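Local coordinates for protein nitrilotriacetate monooxygenase (Burkholderia pseudomallei, PDB 3SDO) that probably uses reduced FMN and molecular oxygen to oxidise its substrate, as a monooxygenase of the NtaA/SnaA/DszA family, at residues N22-K27 and S69-L74; H28-P33 and T401-D406; G163-W168 and Q211-I216; W168-L173 and I206-Q211. All blocks are in the same frame, centred on the assembly; numbering follows the deposited sequence.

Contact 1: residues N22-K27 and S69-L74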
# COMPACT_ATOMS: atom_id res chain seq x y z
N ASN A 22 -22.81 3.96 1.83
CA ASN A 22 -23.56 5.20 2.00
C ASN A 22 -22.60 6.30 2.49
O ASN A 22 -21.85 6.10 3.46
CB ASN A 22 -24.75 5.01 2.96
CG ASN A 22 -25.59 6.27 3.10
OD1 ASN A 22 -25.13 7.27 3.65
ND2 ASN A 22 -26.81 6.24 2.56
N MET A 23 -22.63 7.45 1.83
CA MET A 23 -21.68 8.51 2.11
C MET A 23 -21.71 8.96 3.58
O MET A 23 -20.70 9.41 4.11
CB MET A 23 -21.88 9.70 1.16
CG MET A 23 -23.14 10.54 1.37
SD MET A 23 -23.20 12.11 0.44
CE MET A 23 -22.49 11.59 -1.13
N ASN A 24 -22.88 8.83 4.21
CA ASN A 24 -23.08 9.25 5.60
C ASN A 24 -23.10 8.10 6.62
O ASN A 24 -23.56 8.27 7.75
CB ASN A 24 -24.34 10.09 5.70
CG ASN A 24 -24.13 11.54 5.18
OD1 ASN A 24 -23.01 11.93 4.81
ND2 ASN A 24 -25.20 12.32 5.16
N ALA A 25 -22.51 6.98 6.24
CA ALA A 25 -22.49 5.79 7.09
C ALA A 25 -21.73 6.02 8.41
O ALA A 25 -21.98 5.31 9.40
CB ALA A 25 -21.89 4.58 6.32
N TRP A 26 -20.82 6.99 8.43
CA TRP A 26 -20.06 7.32 9.67
C TRP A 26 -20.98 7.71 10.83
O TRP A 26 -20.54 7.70 11.99
CB TRP A 26 -19.05 8.45 9.44
CG TRP A 26 -19.65 9.81 9.18
CD1 TRP A 26 -20.05 10.32 7.97
CD2 TRP A 26 -19.90 10.84 10.15
NE1 TRP A 26 -20.55 11.59 8.12
CE2 TRP A 26 -20.47 11.94 9.45
CE3 TRP A 26 -19.69 10.95 11.52
CZ2 TRP A 26 -20.83 13.13 10.08
CZ3 TRP A 26 -20.07 12.13 12.16
CH2 TRP A 26 -20.62 13.21 11.44
N LYS A 27 -22.21 8.12 10.51
CA LYS A 27 -23.20 8.50 11.52
C LYS A 27 -23.89 7.29 12.15
O LYS A 27 -24.54 7.44 13.19
CB LYS A 27 -24.30 9.39 10.93
CG LYS A 27 -23.89 10.70 10.27
CD LYS A 27 -25.16 11.52 9.95
CE LYS A 27 -24.90 12.70 9.06
NZ LYS A 27 -26.14 13.33 8.46
N SER A 69 -15.90 16.84 -0.91
CA SER A 69 -15.80 15.38 -1.04
C SER A 69 -16.57 14.70 0.08
O SER A 69 -16.67 15.24 1.20
CB SER A 69 -14.34 14.93 -0.98
OG SER A 69 -13.55 15.52 -2.00
N ALA A 70 -17.10 13.50 -0.20
CA ALA A 70 -17.82 12.72 0.80
C ALA A 70 -16.84 12.25 1.89
O ALA A 70 -15.62 12.14 1.64
CB ALA A 70 -18.53 11.53 0.12
N PRO A 71 -17.34 12.00 3.12
CA PRO A 71 -16.48 11.59 4.22
C PRO A 71 -15.41 10.56 3.88
O PRO A 71 -14.24 10.75 4.23
CB PRO A 71 -17.48 11.04 5.24
CG PRO A 71 -18.66 11.96 5.06
CD PRO A 71 -18.73 12.23 3.57
N HIS A 72 -15.77 9.48 3.20
CA HIS A 72 -14.78 8.42 2.93
C HIS A 72 -13.65 8.88 1.98
O HIS A 72 -12.48 8.46 2.11
CB HIS A 72 -15.43 7.13 2.40
CG HIS A 72 -14.45 6.01 2.26
ND1 HIS A 72 -14.01 5.28 3.35
CD2 HIS A 72 -13.77 5.53 1.19
CE1 HIS A 72 -13.11 4.40 2.95
NE2 HIS A 72 -12.95 4.53 1.65
N PHE A 73 -14.00 9.77 1.06
CA PHE A 73 -13.04 10.35 0.14
C PHE A 73 -12.14 11.41 0.81
O PHE A 73 -11.04 11.68 0.32
CB PHE A 73 -13.76 10.95 -1.06
CG PHE A 73 -14.31 9.93 -2.03
CD1 PHE A 73 -15.39 9.11 -1.69
CD2 PHE A 73 -13.77 9.82 -3.31
CE1 PHE A 73 -15.91 8.17 -2.61
CE2 PHE A 73 -14.28 8.88 -4.24
CZ PHE A 73 -15.34 8.05 -3.88
N LEU A 74 -12.59 12.00 1.91
CA LEU A 74 -11.79 12.99 2.65
C LEU A 74 -10.62 12.33 3.40
O LEU A 74 -9.57 12.94 3.58
CB LEU A 74 -12.65 13.78 3.64
CG LEU A 74 -13.63 14.80 3.05
CD1 LEU A 74 -14.63 15.25 4.11
CD2 LEU A 74 -12.89 16.01 2.47
O HOH W 1 -18.34 8.74 2.57

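Contact 2: residues H28-P33 and T401-D406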
# COMPACT_ATOMS: atom_id res chain seq x y z
N HIS A 28 -23.83 6.12 11.51
CA HIS A 28 -24.59 4.97 12.02
C HIS A 28 -23.91 4.35 13.24
O HIS A 28 -22.70 4.11 13.21
CB HIS A 28 -24.78 3.89 10.95
CG HIS A 28 -25.90 2.97 11.27
ND1 HIS A 28 -25.72 1.79 11.95
CD2 HIS A 28 -27.24 3.11 11.10
CE1 HIS A 28 -26.90 1.22 12.16
NE2 HIS A 28 -27.84 2.01 11.66
N PRO A 29 -24.70 4.07 14.32
CA PRO A 29 -24.11 3.53 15.56
C PRO A 29 -23.47 2.15 15.46
O PRO A 29 -22.75 1.78 16.36
CB PRO A 29 -25.29 3.49 16.55
CG PRO A 29 -26.52 3.64 15.74
CD PRO A 29 -26.14 4.34 14.47
N SER A 30 -23.74 1.38 14.41
CA SER A 30 -23.12 0.06 14.27
C SER A 30 -21.64 0.10 13.81
O SER A 30 -21.01 -0.96 13.71
CB SER A 30 -23.94 -0.81 13.31
OG SER A 30 -23.79 -0.39 11.94
N VAL A 31 -21.12 1.28 13.49
CA VAL A 31 -19.71 1.45 13.15
C VAL A 31 -19.08 2.54 14.01
O VAL A 31 -19.78 3.41 14.50
CB VAL A 31 -19.51 1.77 11.63
CG1 VAL A 31 -20.13 0.67 10.74
CG2 VAL A 31 -20.09 3.15 11.29
N PRO A 32 -17.74 2.48 14.21
CA PRO A 32 -17.09 3.64 14.85
C PRO A 32 -17.12 4.86 13.91
O PRO A 32 -17.02 4.70 12.69
CB PRO A 32 -15.63 3.18 15.07
CG PRO A 32 -15.44 1.95 14.31
CD PRO A 32 -16.76 1.51 13.69
N PRO A 33 -17.23 6.06 14.48
CA PRO A 33 -17.30 7.27 13.66
C PRO A 33 -16.10 7.44 12.72
O PRO A 33 -16.26 7.92 11.60
CB PRO A 33 -17.31 8.42 14.69
CG PRO A 33 -17.44 7.82 16.00
CD PRO A 33 -17.26 6.34 15.92
N THR A 401 -21.27 -0.76 6.72
CA THR A 401 -20.42 -1.95 6.77
C THR A 401 -20.61 -2.77 8.07
O THR A 401 -20.34 -3.98 8.09
CB THR A 401 -18.93 -1.56 6.65
OG1 THR A 401 -18.75 -0.55 5.63
CG2 THR A 401 -18.08 -2.77 6.33
N GLY A 402 -21.05 -2.11 9.13
CA GLY A 402 -21.39 -2.77 10.41
C GLY A 402 -22.57 -3.71 10.28
O GLY A 402 -22.41 -4.89 9.96
N PHE A 403 -23.77 -3.22 10.54
CA PHE A 403 -24.95 -4.11 10.54
C PHE A 403 -25.20 -4.71 9.17
O PHE A 403 -25.69 -5.83 9.08
CB PHE A 403 -26.20 -3.42 11.06
CG PHE A 403 -26.93 -2.59 10.04
CD1 PHE A 403 -27.84 -3.18 9.20
CD2 PHE A 403 -26.69 -1.24 9.93
CE1 PHE A 403 -28.53 -2.42 8.26
CE2 PHE A 403 -27.36 -0.48 9.00
CZ PHE A 403 -28.28 -1.07 8.16
N GLY A 404 -24.85 -4.00 8.10
CA GLY A 404 -25.03 -4.53 6.75
C GLY A 404 -24.36 -5.87 6.52
O GLY A 404 -24.98 -6.83 6.03
N LEU A 405 -23.06 -5.95 6.84
CA LEU A 405 -22.35 -7.20 6.66
C LEU A 405 -22.80 -8.27 7.65
O LEU A 405 -22.94 -9.44 7.28
CB LEU A 405 -20.84 -6.98 6.78
CG LEU A 405 -19.92 -8.18 6.51
CD1 LEU A 405 -20.02 -8.65 5.06
CD2 LEU A 405 -18.48 -7.75 6.82
N ASP A 406 -23.00 -7.89 8.92
CA ASP A 406 -23.48 -8.84 9.92
C ASP A 406 -24.77 -9.51 9.45
O ASP A 406 -24.88 -10.74 9.48
CB ASP A 406 -23.75 -8.15 11.26
CG ASP A 406 -22.50 -7.63 11.93
OD1 ASP A 406 -21.38 -7.91 11.47
OD2 ASP A 406 -22.63 -6.94 12.95

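Contact 3: residues G163-W168 and Q211-I216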
# COMPACT_ATOMS: atom_id res chain seq x y z
N GLY A 163 3.92 -8.52 -18.08
CA GLY A 163 5.24 -8.90 -18.56
C GLY A 163 6.29 -8.95 -17.46
O GLY A 163 7.07 -9.91 -17.36
N LEU A 164 6.31 -7.93 -16.62
CA LEU A 164 7.25 -7.91 -15.47
C LEU A 164 7.00 -9.05 -14.50
O LEU A 164 7.95 -9.63 -13.94
CB LEU A 164 7.18 -6.58 -14.72
CG LEU A 164 7.73 -5.37 -15.46
CD1 LEU A 164 7.31 -4.09 -14.74
CD2 LEU A 164 9.25 -5.42 -15.58
N TRP A 165 5.74 -9.39 -14.31
CA TRP A 165 5.37 -10.50 -13.42
C TRP A 165 5.84 -11.85 -13.94
O TRP A 165 5.85 -12.81 -13.19
CB TRP A 165 3.85 -10.55 -13.17
CG TRP A 165 3.35 -9.51 -12.21
CD1 TRP A 165 4.07 -8.86 -11.23
CD2 TRP A 165 2.00 -8.99 -12.13
NE1 TRP A 165 3.25 -7.97 -10.56
CE2 TRP A 165 1.98 -8.04 -11.09
CE3 TRP A 165 0.83 -9.23 -12.84
CZ2 TRP A 165 0.83 -7.34 -10.74
CZ3 TRP A 165 -0.33 -8.53 -12.50
CH2 TRP A 165 -0.33 -7.61 -11.46
N ASP A 166 6.22 -11.95 -15.21
CA ASP A 166 6.78 -13.20 -15.72
C ASP A 166 8.31 -13.18 -15.80
O ASP A 166 8.91 -14.02 -16.46
CB ASP A 166 6.13 -13.56 -17.07
CG ASP A 166 4.70 -14.10 -16.91
OD1 ASP A 166 4.26 -14.33 -15.76
OD2 ASP A 166 4.01 -14.35 -17.94
N SER A 167 8.95 -12.25 -15.07
CA SER A 167 10.41 -12.12 -15.07
C SER A 167 11.09 -13.41 -14.62
O SER A 167 12.07 -13.86 -15.25
CB SER A 167 10.87 -10.99 -14.16
OG SER A 167 10.45 -9.73 -14.63
N TRP A 168 10.55 -13.98 -13.56
CA TRP A 168 11.16 -15.12 -12.85
C TRP A 168 10.36 -16.40 -13.02
O TRP A 168 9.27 -16.52 -12.46
CB TRP A 168 11.24 -14.80 -11.36
CG TRP A 168 12.31 -13.79 -11.02
CD1 TRP A 168 12.15 -12.43 -10.88
CD2 TRP A 168 13.67 -14.07 -10.78
NE1 TRP A 168 13.36 -11.85 -10.59
CE2 TRP A 168 14.31 -12.83 -10.52
CE3 TRP A 168 14.43 -15.24 -10.78
CZ2 TRP A 168 15.66 -12.74 -10.25
CZ3 TRP A 168 15.77 -15.15 -10.51
CH2 TRP A 168 16.38 -13.91 -10.26
N GLN A 211 -0.24 -18.16 -6.84
CA GLN A 211 -1.30 -18.14 -7.87
C GLN A 211 -0.78 -17.65 -9.23
O GLN A 211 -1.55 -17.45 -10.18
CB GLN A 211 -2.50 -17.33 -7.42
CG GLN A 211 -2.24 -15.85 -7.19
CD GLN A 211 -3.49 -15.07 -6.90
OE1 GLN A 211 -4.62 -15.59 -7.04
NE2 GLN A 211 -3.32 -13.82 -6.50
N GLY A 212 0.53 -17.46 -9.32
CA GLY A 212 1.21 -17.09 -10.59
C GLY A 212 1.37 -15.60 -10.71
O GLY A 212 2.50 -15.07 -10.70
N GLN A 213 0.24 -14.92 -10.85
CA GLN A 213 0.15 -13.48 -10.86
C GLN A 213 -1.12 -13.05 -10.14
O GLN A 213 -2.10 -13.83 -10.05
CB GLN A 213 0.01 -12.96 -12.29
CG GLN A 213 1.11 -13.35 -13.25
CD GLN A 213 0.92 -12.66 -14.60
OE1 GLN A 213 -0.15 -12.10 -14.90
NE2 GLN A 213 1.96 -12.69 -15.42
N PRO A 214 -1.15 -11.79 -9.68
CA PRO A 214 -2.36 -11.29 -9.08
C PRO A 214 -3.53 -11.27 -10.08
O PRO A 214 -3.31 -11.16 -11.29
CB PRO A 214 -1.99 -9.87 -8.65
CG PRO A 214 -0.53 -9.85 -8.56
CD PRO A 214 -0.02 -10.85 -9.53
N VAL A 215 -4.74 -11.42 -9.56
CA VAL A 215 -5.96 -11.42 -10.36
C VAL A 215 -6.33 -9.99 -10.82
O VAL A 215 -6.26 -9.00 -10.03
CB VAL A 215 -7.12 -12.05 -9.58
CG1 VAL A 215 -8.40 -12.14 -10.42
CG2 VAL A 215 -6.70 -13.46 -9.09
N ILE A 216 -6.69 -9.85 -12.10
CA ILE A 216 -7.04 -8.54 -12.64
C ILE A 216 -8.55 -8.33 -12.59
O ILE A 216 -9.33 -9.12 -13.17
CB ILE A 216 -6.56 -8.36 -14.10
CG1 ILE A 216 -5.05 -8.59 -14.20
CG2 ILE A 216 -6.92 -6.96 -14.64
CD1 ILE A 216 -4.19 -7.79 -13.23
O HOH W 2 3.77 -12.53 -10.45

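Contact 4: residues W168-L173 and I206-Q211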
# COMPACT_ATOMS: atom_id res chain seq x y z
N TRP A 168 10.55 -13.98 -13.56
CA TRP A 168 11.16 -15.12 -12.85
C TRP A 168 10.36 -16.40 -13.02
O TRP A 168 9.27 -16.52 -12.46
CB TRP A 168 11.24 -14.80 -11.36
CG TRP A 168 12.31 -13.79 -11.02
CD1 TRP A 168 12.15 -12.43 -10.88
CD2 TRP A 168 13.67 -14.07 -10.78
NE1 TRP A 168 13.36 -11.85 -10.59
CE2 TRP A 168 14.31 -12.83 -10.52
CE3 TRP A 168 14.43 -15.24 -10.78
CZ2 TRP A 168 15.66 -12.74 -10.25
CZ3 TRP A 168 15.77 -15.15 -10.51
CH2 TRP A 168 16.38 -13.91 -10.26
N ASP A 169 10.88 -17.38 -13.76
CA ASP A 169 10.17 -18.66 -13.84
C ASP A 169 9.93 -19.18 -12.42
O ASP A 169 10.73 -18.96 -11.52
CB ASP A 169 10.95 -19.74 -14.59
CG ASP A 169 11.14 -19.44 -16.08
OD1 ASP A 169 10.56 -18.47 -16.64
OD2 ASP A 169 11.90 -20.22 -16.68
N ASP A 170 8.84 -19.92 -12.25
CA ASP A 170 8.46 -20.45 -10.94
C ASP A 170 9.59 -21.28 -10.28
O ASP A 170 9.71 -21.33 -9.06
CB ASP A 170 7.19 -21.31 -11.07
CG ASP A 170 5.98 -20.50 -11.46
OD1 ASP A 170 5.93 -19.27 -11.15
OD2 ASP A 170 5.04 -21.10 -12.07
N ASP A 171 10.45 -21.88 -11.11
CA ASP A 171 11.53 -22.76 -10.63
C ASP A 171 12.94 -22.16 -10.79
O ASP A 171 13.94 -22.87 -10.69
CB ASP A 171 11.42 -24.14 -11.31
CG ASP A 171 11.38 -24.06 -12.85
OD1 ASP A 171 11.38 -22.96 -13.45
OD2 ASP A 171 11.33 -25.12 -13.49
N ALA A 172 13.03 -20.84 -10.99
CA ALA A 172 14.29 -20.19 -11.34
C ALA A 172 15.25 -20.12 -10.16
O ALA A 172 16.47 -20.14 -10.36
CB ALA A 172 14.06 -18.77 -11.88
N LEU A 173 14.71 -20.02 -8.95
CA LEU A 173 15.54 -19.77 -7.76
C LEU A 173 16.00 -21.09 -7.15
O LEU A 173 15.32 -21.67 -6.28
CB LEU A 173 14.79 -18.89 -6.75
CG LEU A 173 14.59 -17.45 -7.23
CD1 LEU A 173 13.58 -16.73 -6.35
CD2 LEU A 173 15.91 -16.72 -7.22
N ILE A 206 11.33 -9.34 -7.98
CA ILE A 206 10.58 -10.22 -7.08
C ILE A 206 9.93 -11.32 -7.91
O ILE A 206 9.56 -11.12 -9.09
CB ILE A 206 9.56 -9.44 -6.25
CG1 ILE A 206 8.92 -10.35 -5.21
CG2 ILE A 206 8.51 -8.79 -7.17
CD1 ILE A 206 8.05 -9.60 -4.18
N ARG A 207 9.81 -12.49 -7.29
CA ARG A 207 9.33 -13.70 -7.96
C ARG A 207 7.80 -13.73 -8.06
O ARG A 207 7.10 -12.82 -7.58
CB ARG A 207 9.82 -14.94 -7.21
CG ARG A 207 9.28 -15.06 -5.77
CD ARG A 207 9.43 -16.48 -5.29
NE ARG A 207 8.55 -17.36 -6.07
CZ ARG A 207 8.73 -18.66 -6.23
NH1 ARG A 207 9.76 -19.28 -5.65
NH2 ARG A 207 7.86 -19.36 -6.97
N ARG A 208 7.30 -14.83 -8.63
CA ARG A 208 5.86 -15.07 -8.82
C ARG A 208 5.28 -15.74 -7.57
O ARG A 208 6.00 -16.38 -6.84
CB ARG A 208 5.65 -15.93 -10.07
CG ARG A 208 6.27 -15.32 -11.32
CD ARG A 208 6.15 -16.18 -12.58
NE ARG A 208 4.93 -15.92 -13.32
CZ ARG A 208 3.88 -16.73 -13.43
NH1 ARG A 208 3.86 -17.90 -12.81
NH2 ARG A 208 2.83 -16.34 -14.13
N SER A 209 3.98 -15.58 -7.34
CA SER A 209 3.28 -16.09 -6.15
C SER A 209 2.74 -17.50 -6.33
O SER A 209 2.85 -18.08 -7.41
CB SER A 209 2.10 -15.16 -5.81
OG SER A 209 1.01 -15.34 -6.72
N PRO A 210 2.11 -18.05 -5.29
CA PRO A 210 1.49 -19.34 -5.49
C PRO A 210 0.26 -19.33 -6.41
O PRO A 210 -0.22 -20.39 -6.76
CB PRO A 210 1.10 -19.76 -4.07
CG PRO A 210 2.13 -19.06 -3.20
CD PRO A 210 2.25 -17.73 -3.85
N GLN A 211 -0.24 -18.16 -6.84
CA GLN A 211 -1.30 -18.14 -7.87
C GLN A 211 -0.78 -17.65 -9.23
O GLN A 211 -1.55 -17.45 -10.18
CB GLN A 211 -2.50 -17.33 -7.42
CG GLN A 211 -2.24 -15.85 -7.19
CD GLN A 211 -3.49 -15.07 -6.90
OE1 GLN A 211 -4.62 -15.59 -7.04
NE2 GLN A 211 -3.32 -13.82 -6.50
O HOH W 3 8.74 -17.07 -9.74
O HOH W 4 8.65 -12.43 -11.59
O HOH W 5 5.27 -19.16 -8.33
O HOH W 6 9.44 -22.03 -5.81

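Contact 1: residues N22-K27 and S69-L74
Trp26 and Pro71 meet through the indole of the one and the ring of the other. Pro71 CG approaches the five-membered end of the indole obliquely, 3.6 Å from Trp26 CD1 and equally near Trp26 NE1. The two side chains cross at about a right angle. Trp26 CG lies between the backbone N and the carbonyl carbon (chi1 68°), and the bond to CB points toward 69-74. One face of the indole is taken by its chain neighbour, with Lys27 CG over the ring centre. Phe182 of the second subunit also meets this ring, with the planes at about 60°.

Pro71 also touches the main chain, its CG 3.4 Å from Met23 O. That carbonyl accepts from a water, 2.9 Å from Met23 O, and the same water accepts from the backbone at 2.7 Å from His72 N. Met23 CB lies 4.0 Å from Ala70 CB.

Met23 belongs to a type I turn from Asn22 to Ala25. The turn is braced by an Asx turn, in which Asn22 OD1 accepts from Asn24 N at 2.8 Å.

Ala70 is the N-cap of helix 71-74, and His72 N lies in its first turn, where no helix carbonyl precedes it as a partner. The water supplies an acceptor there. No direct hydrogen bond joins the segments, so they are held by apolar touch and one bridging water.

Contact 2: residues H28-P33 and T401-D406
Ser30 and Phe403 share the one direct hydrogen bond of this contact. Phe403 N donates a hydrogen bond to Ser30 OG at 3.2 Å, with an angle of 157°. Ser30 OG lies between its backbone N and carbonyl carbon (chi1 72°), facing the helix. It is also hydrogen-bonded within its own loop, 2.9 Å from His28 ND1. His28 ND1 also accepts from the backbone, 3.2 Å from Ser30 N, which stands tilted from the ring plane. The far nitrogen, His28 NE2, pairs with Gln290 OE1.

The aromatic contact is between His28 and Phe403. The side chains cross at about a right angle. The rings meet obliquely, planes 44° apart, and His28 CE1 comes to 3.3 Å from Phe403 CD2. Phe403 CE2 lies over one face of the imidazole, toward its rim. Pro29 CD is on the opposite face. Ser30 OG sits at the edge of the phenyl ring, in its plane.

The remaining packing is against main chain. Val31 CG1 is 3.3 Å from Gly402 N. The close approach of Ser30 O and Val31 CG1 leaves no room for a side chain at Gly402.

The loop follows strand 11-15, and helix 401-418 follows strand 393-396. These two strands are parallel neighbours in the sheet, so the contact lies where the TIM barrel of the luciferase-like fold closes on itself.

Contact 3: residues G163-W168 and Q211-I216
Trp165 and Pro214 make the central CH-pi contact. Pro214 CD stands 3.5 Å from the centroid of the Trp165 six-membered ring, only 1° off the normal. Pro214 CG also lies over this face, 3.6 Å from Trp165 CZ2. At the edge of the indole, in its plane, Ile216 CD1 is 4.0 Å from Trp165 CZ3. Gln213 OE1 is also near that plane, 3.7 Å from Trp165 CE3. Trp165 NE1 is bonded to Ala110 O in helix 106-119, which fixes the turn of the ring.

Helix 150-165 follows strand 124-129 and leads, through a long connection, to its parallel neighbour 215-218. This is a beta-alpha-beta crossover of the TIM barrel, and the contact joins the end of its helix to the start of its second strand.

The polar part is one hydrogen bond, from Gln213 NE2 to Asp166 OD1 at 2.8 Å. The donor meets OD1 from above the carboxylate plane, and the two flat groups are 46° apart. Gln213 is extended beyond CG, with CD anti to CA (chi2 -175°), and its amide passes the base of the tryptophan, NE2 lying 3.6 Å from Trp165 CB. The buried carboxylate has charged partners too: Arg208 on OD1 and Arg443 on OD2.

Contact 4: residues W168-L173 and I206-Q211
Arg208 crosses Asp170 at a slant and passes the carbonyl of Trp168. Its CB is 3.5 Å from Asp170 OD1. CG passes Trp168 O, and CD comes to 3.1 Å from Trp168 O. The chain then bends (chi3 89°), which turns NE aside; NE makes a weak bond to Trp165 O. CZ carries NH1 and NH2 to different partners. NH1 forms a salt bridge with the carboxylate, 3.0 Å from Asp170 OD1 and fairly straight at 163°. OD1 is met on its syn side and lies in the guanidinium plane. The other nitrogen, NH2, turns to Lys440 O and Asp166. Asp170 OD2 is held by Tyr439 OH.

Both segments belong to the long excursion between helix 150-165 and strand 215-218 of the TIM barrel. Residues 169-172 form a type I beta turn, and the side chain of Asp170 reaches from it to Arg208.

Water links the backbones near the arginine: one molecule lies 2.8 Å from Trp168 O, to which it donates, and 2.9 Å from Arg208 N, from which it accepts. Arg207 folds back on the main chain, its NE donating to Arg208 O at 2.8 Å. Its guanidinium edge holds two waters: one accepts from NH2 and also lies at Asp170 OD1, the other accepts from NH1 and is weakly bonded to Asp170 O. Trp168 CD1 is 3.4 Å from Ile206 O.

In the fold
The contacts form two pairs. Contacts 1 and 2 have centres 13 Å apart and touch where Ala25 O lies 3.4 Å from Val31 CG2. Contacts 3 and 4 have centres 8 Å apart, share Trp168 and Gln211, and also touch where Gln213 CG lies 3.6 Å from Arg208 NH2. From centre to centre the pairs are 35 to 40 Å apart. Contacts 1, 2 and 4 all touch the second subunit. Arg177 of the second subunit bonds Trp26 O and Val31 O, while Asn75 of that subunit, next to its own 69-74, packs at contact 4. The predicted FMN site is nearest contact 3: the side chains of Ile216 and Thr98 are about 11 Å apart.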